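Local atomic coordinates of general secretion pathway protein D (Pseudomonas aeruginosa, PDB entry 4E9J), a protein that forms, as a full-length secretin, the outer membrane channel of a type II secretion system and is represented here by its periplasmic N0, N1 and N2 domains. Residues R32-Q37 against S75-H80; Q71-V76 against F82-Q87; A208-I213 against A231-L236. All blocks are in the same frame, centred on the assembly; numbering follows the deposited sequence.

Contact 1: R32-Q37 against S75-H80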
loop_
_atom_site.group_PDB
_atom_site.type_symbol
_atom_site.label_atom_id
_atom_site.label_comp_id
_atom_site.label_asym_id
_atom_site.label_seq_id
_atom_site.Cartn_x
_atom_site.Cartn_y
_atom_site.Cartn_z
ATOM N N ARG A 32 6.914 26.311 4.736
ATOM C CA ARG A 32 6.742 26.955 6.039
ATOM C C ARG A 32 5.485 27.828 6.134
ATOM O O ARG A 32 4.906 27.925 7.217
ATOM C CB ARG A 32 8.011 27.691 6.440
ATOM C CG ARG A 32 9.152 26.696 6.693
ATOM C CD ARG A 32 10.512 27.341 6.521
ATOM N NE ARG A 32 11.622 26.441 6.834
ATOM C CZ ARG A 32 12.067 26.151 8.049
ATOM N NH1 ARG A 32 11.476 26.662 9.122
ATOM N NH2 ARG A 32 13.092 25.323 8.202
ATOM N N GLU A 33 5.034 28.410 5.007
ATOM C CA GLU A 33 3.782 29.162 4.954
ATOM C C GLU A 33 2.629 28.184 5.069
ATOM O O GLU A 33 1.705 28.410 5.850
ATOM C CB GLU A 33 3.658 29.980 3.647
ATOM C CG GLU A 33 2.301 30.654 3.504
ATOM C CD GLU A 33 2.226 31.721 2.429
ATOM O OE1 GLU A 33 3.137 32.579 2.399
ATOM O OE2 GLU A 33 1.269 31.707 1.622
ATOM N N PHE A 34 2.698 27.072 4.329
ATOM C CA PHE A 34 1.651 26.055 4.424
ATOM C C PHE A 34 1.509 25.532 5.864
ATOM O O PHE A 34 0.390 25.392 6.341
ATOM C CB PHE A 34 1.907 24.921 3.432
ATOM C CG PHE A 34 0.913 23.791 3.558
ATOM C CD1 PHE A 34 -0.417 23.965 3.180
ATOM C CD2 PHE A 34 1.287 22.576 4.113
ATOM C CE1 PHE A 34 -1.343 22.923 3.323
ATOM C CE2 PHE A 34 0.363 21.548 4.273
ATOM C CZ PHE A 34 -0.942 21.718 3.861
ATOM N N ILE A 35 2.627 25.313 6.562
ATOM C CA ILE A 35 2.612 24.850 7.970
ATOM C C ILE A 35 1.922 25.881 8.882
ATOM O O ILE A 35 1.093 25.505 9.714
ATOM C CB ILE A 35 4.053 24.516 8.447
ATOM C CG1 ILE A 35 4.582 23.262 7.705
ATOM C CG2 ILE A 35 4.096 24.309 9.963
ATOM C CD1 ILE A 35 6.188 23.152 7.661
ATOM N N ASP A 36 2.274 27.173 8.718
ATOM C CA ASP A 36 1.659 28.280 9.472
ATOM C C ASP A 36 0.153 28.348 9.219
ATOM O O ASP A 36 -0.609 28.535 10.168
ATOM C CB ASP A 36 2.276 29.636 9.076
ATOM C CG ASP A 36 3.670 29.898 9.589
ATOM O OD1 ASP A 36 4.079 29.240 10.568
ATOM O OD2 ASP A 36 4.329 30.823 9.062
ATOM N N GLN A 37 -0.281 28.182 7.965
ATOM C CA GLN A 37 -1.720 28.186 7.669
ATOM C C GLN A 37 -2.418 27.015 8.363
ATOM O O GLN A 37 -3.530 27.178 8.862
ATOM C CB GLN A 37 -1.973 28.110 6.157
ATOM C CG GLN A 37 -1.647 29.383 5.385
ATOM C CD GLN A 37 -2.434 30.596 5.817
ATOM O OE1 GLN A 37 -1.862 31.668 6.019
ATOM N NE2 GLN A 37 -3.759 30.480 5.975
ATOM N N SER A 75 -0.335 14.402 4.302
ATOM C CA SER A 75 -0.037 14.005 2.937
ATOM C C SER A 75 0.982 14.946 2.326
ATOM O O SER A 75 1.878 14.486 1.626
ATOM C CB SER A 75 -1.297 13.982 2.073
ATOM O OG SER A 75 -1.932 12.717 2.152
ATOM N N VAL A 76 0.860 16.262 2.581
ATOM C CA VAL A 76 1.825 17.240 2.063
ATOM C C VAL A 76 3.190 17.025 2.724
ATOM O O VAL A 76 4.206 17.018 2.041
ATOM C CB VAL A 76 1.292 18.697 2.197
ATOM C CG1 VAL A 76 2.389 19.733 1.943
ATOM C CG2 VAL A 76 0.129 18.918 1.230
ATOM N N MET A 77 3.221 16.804 4.027
ATOM C CA MET A 77 4.486 16.580 4.738
ATOM C C MET A 77 5.165 15.320 4.183
ATOM O O MET A 77 6.322 15.375 3.773
ATOM C CB MET A 77 4.227 16.392 6.243
ATOM C CG MET A 77 3.925 17.673 7.055
ATOM S SD MET A 77 4.963 19.141 6.782
ATOM C CE MET A 77 3.988 19.994 5.670
ATOM N N SER A 78 4.428 14.198 4.140
ATOM C CA SER A 78 4.914 12.943 3.578
ATOM C C SER A 78 5.361 13.092 2.124
ATOM O O SER A 78 6.416 12.560 1.783
ATOM C CB SER A 78 3.864 11.842 3.700
ATOM O OG SER A 78 4.279 10.655 3.048
ATOM N N THR A 79 4.640 13.889 1.297
ATOM C CA THR A 79 5.043 14.113 -0.103
ATOM C C THR A 79 6.460 14.684 -0.203
ATOM O O THR A 79 7.196 14.281 -1.089
ATOM C CB THR A 79 4.045 15.032 -0.852
ATOM O OG1 THR A 79 2.792 14.345 -1.016
ATOM C CG2 THR A 79 4.559 15.499 -2.254
ATOM N N HIS A 80 6.840 15.589 0.710
ATOM C CA HIS A 80 8.132 16.264 0.673
ATOM C C HIS A 80 9.175 15.676 1.636
ATOM O O HIS A 80 10.228 16.267 1.816
ATOM C CB HIS A 80 7.905 17.773 0.892
ATOM C CG HIS A 80 7.041 18.364 -0.168
ATOM N ND1 HIS A 80 7.653 18.912 -1.275
ATOM C CD2 HIS A 80 5.714 18.347 -0.401
ATOM C CE1 HIS A 80 6.704 19.232 -2.120
ATOM N NE2 HIS A 80 5.533 18.917 -1.667
#

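Contact 2: Q71-V76 against F82-Q87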
loop_
_atom_site.group_PDB
_atom_site.type_symbol
_atom_site.label_atom_id
_atom_site.label_comp_id
_atom_site.label_asym_id
_atom_site.label_seq_id
_atom_site.Cartn_x
_atom_site.Cartn_y
_atom_site.Cartn_z
ATOM N N GLN A 71 -5.494 15.615 7.630
ATOM C CA GLN A 71 -5.060 14.509 6.758
ATOM C C GLN A 71 -4.298 15.071 5.535
ATOM O O GLN A 71 -3.254 14.536 5.151
ATOM C CB GLN A 71 -6.255 13.663 6.260
ATOM C CG GLN A 71 -6.924 12.797 7.318
ATOM C CD GLN A 71 -8.133 12.110 6.713
ATOM O OE1 GLN A 71 -8.015 11.314 5.770
ATOM N NE2 GLN A 71 -9.328 12.437 7.190
ATOM N N LEU A 72 -4.811 16.160 4.933
ATOM C CA LEU A 72 -4.156 16.805 3.799
ATOM C C LEU A 72 -2.750 17.321 4.215
ATOM O O LEU A 72 -1.785 17.127 3.482
ATOM C CB LEU A 72 -5.031 17.925 3.247
ATOM C CG LEU A 72 -4.414 18.839 2.190
ATOM C CD1 LEU A 72 -4.033 18.043 0.953
ATOM C CD2 LEU A 72 -5.378 19.965 1.829
ATOM N N PHE A 73 -2.640 17.919 5.401
ATOM C CA PHE A 73 -1.354 18.365 5.970
ATOM C C PHE A 73 -0.353 17.210 6.040
ATOM O O PHE A 73 0.777 17.361 5.600
ATOM C CB PHE A 73 -1.570 18.969 7.367
ATOM C CG PHE A 73 -0.344 19.078 8.243
ATOM C CD1 PHE A 73 0.663 19.987 7.947
ATOM C CD2 PHE A 73 -0.244 18.348 9.415
ATOM C CE1 PHE A 73 1.755 20.157 8.808
ATOM C CE2 PHE A 73 0.862 18.498 10.260
ATOM C CZ PHE A 73 1.866 19.387 9.937
ATOM N N LEU A 74 -0.785 16.041 6.559
ATOM C CA LEU A 74 0.106 14.864 6.666
ATOM C C LEU A 74 0.560 14.364 5.303
ATOM O O LEU A 74 1.715 13.975 5.155
ATOM C CB LEU A 74 -0.580 13.743 7.444
ATOM C CG LEU A 74 -0.920 14.026 8.909
ATOM C CD1 LEU A 74 -1.572 12.804 9.547
ATOM C CD2 LEU A 74 0.282 14.468 9.681
ATOM N N SER A 75 -0.335 14.402 4.302
ATOM C CA SER A 75 -0.037 14.005 2.937
ATOM C C SER A 75 0.982 14.946 2.326
ATOM O O SER A 75 1.878 14.486 1.626
ATOM C CB SER A 75 -1.297 13.982 2.073
ATOM O OG SER A 75 -1.932 12.717 2.152
ATOM N N VAL A 76 0.860 16.262 2.581
ATOM C CA VAL A 76 1.825 17.240 2.063
ATOM C C VAL A 76 3.190 17.025 2.724
ATOM O O VAL A 76 4.206 17.018 2.041
ATOM C CB VAL A 76 1.292 18.697 2.197
ATOM C CG1 VAL A 76 2.389 19.733 1.943
ATOM C CG2 VAL A 76 0.129 18.918 1.230
ATOM N N PHE A 82 8.848 14.759 5.045
ATOM C CA PHE A 82 8.811 15.216 6.428
ATOM C C PHE A 82 7.817 14.404 7.247
ATOM O O PHE A 82 6.881 13.839 6.685
ATOM C CB PHE A 82 8.473 16.718 6.497
ATOM C CG PHE A 82 9.401 17.550 5.641
ATOM C CD1 PHE A 82 10.752 17.624 5.930
ATOM C CD2 PHE A 82 8.942 18.172 4.489
ATOM C CE1 PHE A 82 11.629 18.313 5.090
ATOM C CE2 PHE A 82 9.815 18.869 3.656
ATOM C CZ PHE A 82 11.157 18.932 3.959
ATOM N N THR A 83 7.965 14.432 8.576
ATOM C CA THR A 83 7.075 13.782 9.520
ATOM C C THR A 83 6.964 14.606 10.805
ATOM O O THR A 83 7.879 15.374 11.113
ATOM C CB THR A 83 7.569 12.325 9.770
ATOM O OG1 THR A 83 6.627 11.634 10.577
ATOM C CG2 THR A 83 8.921 12.266 10.407
ATOM N N VAL A 84 5.861 14.437 11.554
ATOM C CA VAL A 84 5.619 15.134 12.809
ATOM C C VAL A 84 5.975 14.203 13.964
ATOM O O VAL A 84 5.470 13.082 14.027
ATOM C CB VAL A 84 4.160 15.650 12.929
ATOM C CG1 VAL A 84 4.004 16.564 14.150
ATOM C CG2 VAL A 84 3.725 16.360 11.649
ATOM N N VAL A 85 6.842 14.675 14.882
ATOM C CA VAL A 85 7.311 13.906 16.038
ATOM C C VAL A 85 7.090 14.723 17.293
ATOM O O VAL A 85 6.881 15.925 17.190
ATOM C CB VAL A 85 8.819 13.511 15.888
ATOM C CG1 VAL A 85 9.063 12.719 14.603
ATOM C CG2 VAL A 85 9.755 14.736 15.975
ATOM N N ALA A 86 7.170 14.085 18.474
ATOM C CA ALA A 86 7.085 14.765 19.769
ATOM C C ALA A 86 8.531 14.891 20.304
ATOM O O ALA A 86 9.194 13.882 20.514
ATOM C CB ALA A 86 6.214 13.968 20.733
ATOM N N GLN A 87 9.048 16.109 20.448
ATOM C CA GLN A 87 10.434 16.312 20.907
ATOM C C GLN A 87 10.500 17.564 21.804
ATOM O O GLN A 87 10.215 18.669 21.340
ATOM C CB GLN A 87 11.374 16.457 19.677
ATOM C CG GLN A 87 12.863 16.277 19.979
ATOM C CD GLN A 87 13.754 16.729 18.838
ATOM O OE1 GLN A 87 13.606 16.308 17.677
ATOM N NE2 GLN A 87 14.735 17.575 19.137
#

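Contact 3: A208-I213 against A231-L236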
loop_
_atom_site.group_PDB
_atom_site.type_symbol
_atom_site.label_atom_id
_atom_site.label_comp_id
_atom_site.label_asym_id
_atom_site.label_seq_id
_atom_site.Cartn_x
_atom_site.Cartn_y
_atom_site.Cartn_z
ATOM N N ALA A 208 -15.797 -7.378 -25.519
ATOM C CA ALA A 208 -16.328 -6.013 -25.646
ATOM C C ALA A 208 -16.922 -5.573 -24.312
ATOM O O ALA A 208 -17.645 -6.338 -23.678
ATOM C CB ALA A 208 -17.411 -5.974 -26.732
ATOM N N GLY A 209 -16.554 -4.384 -23.864
ATOM C CA GLY A 209 -16.977 -3.872 -22.572
ATOM C C GLY A 209 -15.854 -3.941 -21.559
ATOM O O GLY A 209 -15.880 -3.191 -20.590
ATOM N N ALA A 210 -14.855 -4.841 -21.763
ATOM C CA ALA A 210 -13.721 -4.931 -20.850
ATOM C C ALA A 210 -12.719 -3.800 -21.143
ATOM O O ALA A 210 -12.855 -3.112 -22.142
ATOM C CB ALA A 210 -13.062 -6.289 -20.955
ATOM N N GLN A 211 -11.780 -3.555 -20.233
ATOM C CA GLN A 211 -10.814 -2.447 -20.349
ATOM C C GLN A 211 -9.469 -2.924 -19.792
ATOM O O GLN A 211 -9.477 -3.840 -18.969
ATOM C CB GLN A 211 -11.375 -1.236 -19.584
ATOM C CG GLN A 211 -10.390 -0.091 -19.299
ATOM C CD GLN A 211 -11.023 1.036 -18.514
ATOM O OE1 GLN A 211 -12.241 1.121 -18.353
ATOM N NE2 GLN A 211 -10.209 1.945 -18.017
ATOM N N VAL A 212 -8.337 -2.352 -20.279
ATOM C CA VAL A 212 -6.956 -2.713 -19.881
ATOM C C VAL A 212 -6.310 -1.520 -19.245
ATOM O O VAL A 212 -6.447 -0.442 -19.805
ATOM C CB VAL A 212 -6.057 -3.091 -21.111
ATOM C CG1 VAL A 212 -4.692 -3.609 -20.656
ATOM C CG2 VAL A 212 -6.695 -4.110 -22.016
ATOM N N ILE A 213 -5.529 -1.705 -18.156
ATOM C CA ILE A 213 -4.671 -0.686 -17.562
ATOM C C ILE A 213 -3.269 -1.325 -17.554
ATOM O O ILE A 213 -3.071 -2.389 -16.948
ATOM C CB ILE A 213 -5.090 -0.241 -16.140
ATOM C CG1 ILE A 213 -6.408 0.595 -16.216
ATOM C CG2 ILE A 213 -3.965 0.550 -15.460
ATOM C CD1 ILE A 213 -7.076 0.897 -14.878
ATOM N N ALA A 231 -13.494 -12.000 -18.153
ATOM C CA ALA A 231 -12.966 -13.357 -18.256
ATOM C C ALA A 231 -12.456 -13.654 -19.682
ATOM O O ALA A 231 -11.411 -14.305 -19.833
ATOM C CB ALA A 231 -14.017 -14.366 -17.818
ATOM N N LYS A 232 -13.123 -13.096 -20.711
ATOM C CA LYS A 232 -12.677 -13.302 -22.088
ATOM C C LYS A 232 -11.426 -12.474 -22.404
ATOM O O LYS A 232 -10.523 -12.977 -23.059
ATOM C CB LYS A 232 -13.802 -12.984 -23.083
ATOM N N LEU A 233 -11.349 -11.223 -21.943
ATOM C CA LEU A 233 -10.159 -10.402 -22.227
ATOM C C LEU A 233 -8.924 -10.986 -21.535
ATOM O O LEU A 233 -7.831 -10.922 -22.097
ATOM C CB LEU A 233 -10.378 -8.937 -21.841
ATOM C CG LEU A 233 -9.260 -7.949 -22.269
ATOM C CD1 LEU A 233 -9.062 -7.939 -23.755
ATOM C CD2 LEU A 233 -9.577 -6.561 -21.808
ATOM N N VAL A 234 -9.110 -11.625 -20.359
ATOM C CA VAL A 234 -8.015 -12.317 -19.652
ATOM C C VAL A 234 -7.466 -13.453 -20.552
ATOM O O VAL A 234 -6.254 -13.574 -20.714
ATOM C CB VAL A 234 -8.421 -12.814 -18.238
ATOM C CG1 VAL A 234 -7.361 -13.723 -17.631
ATOM C CG2 VAL A 234 -8.686 -11.630 -17.306
ATOM N N GLN A 235 -8.358 -14.241 -21.177
ATOM C CA GLN A 235 -7.938 -15.320 -22.077
ATOM C C GLN A 235 -7.189 -14.760 -23.282
ATOM O O GLN A 235 -6.137 -15.281 -23.622
ATOM C CB GLN A 235 -9.148 -16.159 -22.550
ATOM N N LEU A 236 -7.724 -13.691 -23.906
ATOM C CA LEU A 236 -7.103 -13.002 -25.049
ATOM C C LEU A 236 -5.717 -12.469 -24.679
ATOM O O LEU A 236 -4.806 -12.582 -25.490
ATOM C CB LEU A 236 -7.976 -11.828 -25.534
ATOM C CG LEU A 236 -7.533 -11.183 -26.876
ATOM C CD1 LEU A 236 -7.714 -12.145 -28.049
ATOM C CD2 LEU A 236 -8.295 -9.893 -27.162
#

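Contact 1: R32-Q37 against S75-H80
The Phe34 ring presents its CD2-CE2-CZ side to segment Ser75-His80. At its edge and close to its plane lies the methyl of Met77, with CE 4.0 Å from Phe34 CD2. Val76 approaches obliquely: Val76 CG1 is 3.6 Å from Phe34 CE2, and Val76 CB stands equally close to that carbon. The other branch, Val76 CG2, reaches Phe34 CZ at 4.0 Å, so the isopropyl group lies along that side, closest to CE2. Phe34 and Val76 point at each other from opposite helices; with Phe34 CG trans to its own nitrogen (chi1 176°), the ring extends into the gap. The two short helical segments run nearly antiparallel, at 158°, with axes 11.7 Å apart. They belong to the two helices of the N0 domain, 31-42 and 66-79, and strand 55-61 closes one side of the pair through Val58, which touches both Phe34 and Val76. The Met77 chain bends at its second and third torsions (chi3 97°), which brings its methyl within reach of two partners: CE also lies 3.9 Å from Ile35 CG1, where the side chains cross at about a right angle. Ile35 also touches Phe46 and Val48 of strand 46-48. Within segment 75-80, Thr79 OG1 donates to Ser75 O at 2.8 Å, tilted out of the carbonyl plane. Thr79 N reaches that oxygen from the opposite face, so two donors grip it, while Thr79 OG1 also bonds Ser154 OG and Ser75 OG bonds His141 NE2.

Contact 2: Q71-V76 against F82-Q87
Phe73 and Val84 make the main apolar contact between segments 71-76 and 82-87. One methyl does the touching: Val84 CG2 lies 3.8 Å from Phe73 CE2 and 3.9 Å from Phe73 CZ, spanning the bond at the outer end of the ring. Its approach is oblique to the ring, and the two side chains cross at about a right angle. The first torsion of Phe73 (chi1 162°) carries the ring beyond the helix surface, although its CB leaves the backbone at an angle to the strand rather than straight at it. Val84, by contrast, aims its CB at the helix. A looser apolar contact flanks this one, with Leu74 CD2 4.4 Å from the same Val84 CG2 on the more exposed side.

Aromatic interactions belong to the surroundings of Phe73: its ring stacks with Phe46 and meets Tyr70 at an inclination of about 50°, while Ile93 of strand 91-95 and Phe34 of helix 31-42 also touch it. This places the contact where a helix of the N0 domain covers its three-stranded mixed sheet.

Backbone hydrogen bonds occur within the helix, as from Ser75 N to Gln71 O at 3.0 Å, and between strand 82-86 and its neighbours: Thr83 and Val85 pair with Val94 and Arg92, and Ala86 bonds to the second subunit, whose Thr83 packs on Thr83. Phe73, Leu74 and Val84 meet carbon on carbon, which gives their contact little directionality; just beyond segment 71-76, a probable hydrogen bond joins Met77 O to Phe82 N.

Contact 3: A208-I213 against A231-L236
Leu233 carries the whole contact, and its atoms meet the strand side in order. Its CB, directed at the opposite segment, already touches Ala210, with Leu233 CB 3.9 Å from Ala210 CB. CG follows in the extended position (chi1 -172°), which takes the side chain straight off the helix, and lies 4.4 Å from Ala210 CB. There the chain forks. CD1 is the more distant branch, its separation from Val212 CG2 being 4.8 Å. CD2 is the working tip: it sits 3.6 Å from Ala210 CB and 3.8 Å from Val212 CG2, bridging two side chains with one residue between them, Ala210 just before the strand and Val212 within it. That residue, Gln211, has its CB directed away, and its carbonyl oxygen is the atom that comes near, with Leu233 CD2 3.9 Å from Gln211 O.

Helix 227-240 thus packs against the start of strand 211-215 in the N2 domain, whose strand-helix-strand-strand-helix order and three-stranded antiparallel sheet match the KH-like fold of secretin ring domains. The other helix, 188-201, contributes Leu195, which touches both Leu233 and Val212, and Met199, which touches Leu233. Ile223 of the central strand 220-224 also contacts both Leu233 and Val212, and Gln211 and Ile213 bond through their backbones to Leu224 and Ile222 of that strand.

Val212 presents its CG2 branch and crosses Leu233 at about a right angle.

How the contacts relate
Contacts 1 and 2 share helix 66-79, with their centres about 8 Å apart, and lie in the N0 domain; contact 3 belongs to N2, its centre about 42 Å from that of contact 1. Every touching residue of contact 1 is buried, whereas contacts 2 and 3 each mix buried and more exposed residues. All three are apolar, yet they differ in kind: contact 1 joins two helices through an aromatic ring and a methionine, while contact 2 sets an aromatic ring on a valine methyl and contact 3 a leucine on alanine and valine, each at a strand outermost within its own chain's sheet. Packing of Phe34 CZ on Phe73 CA links the first two directly. The second subunit reaches contact 2 alone.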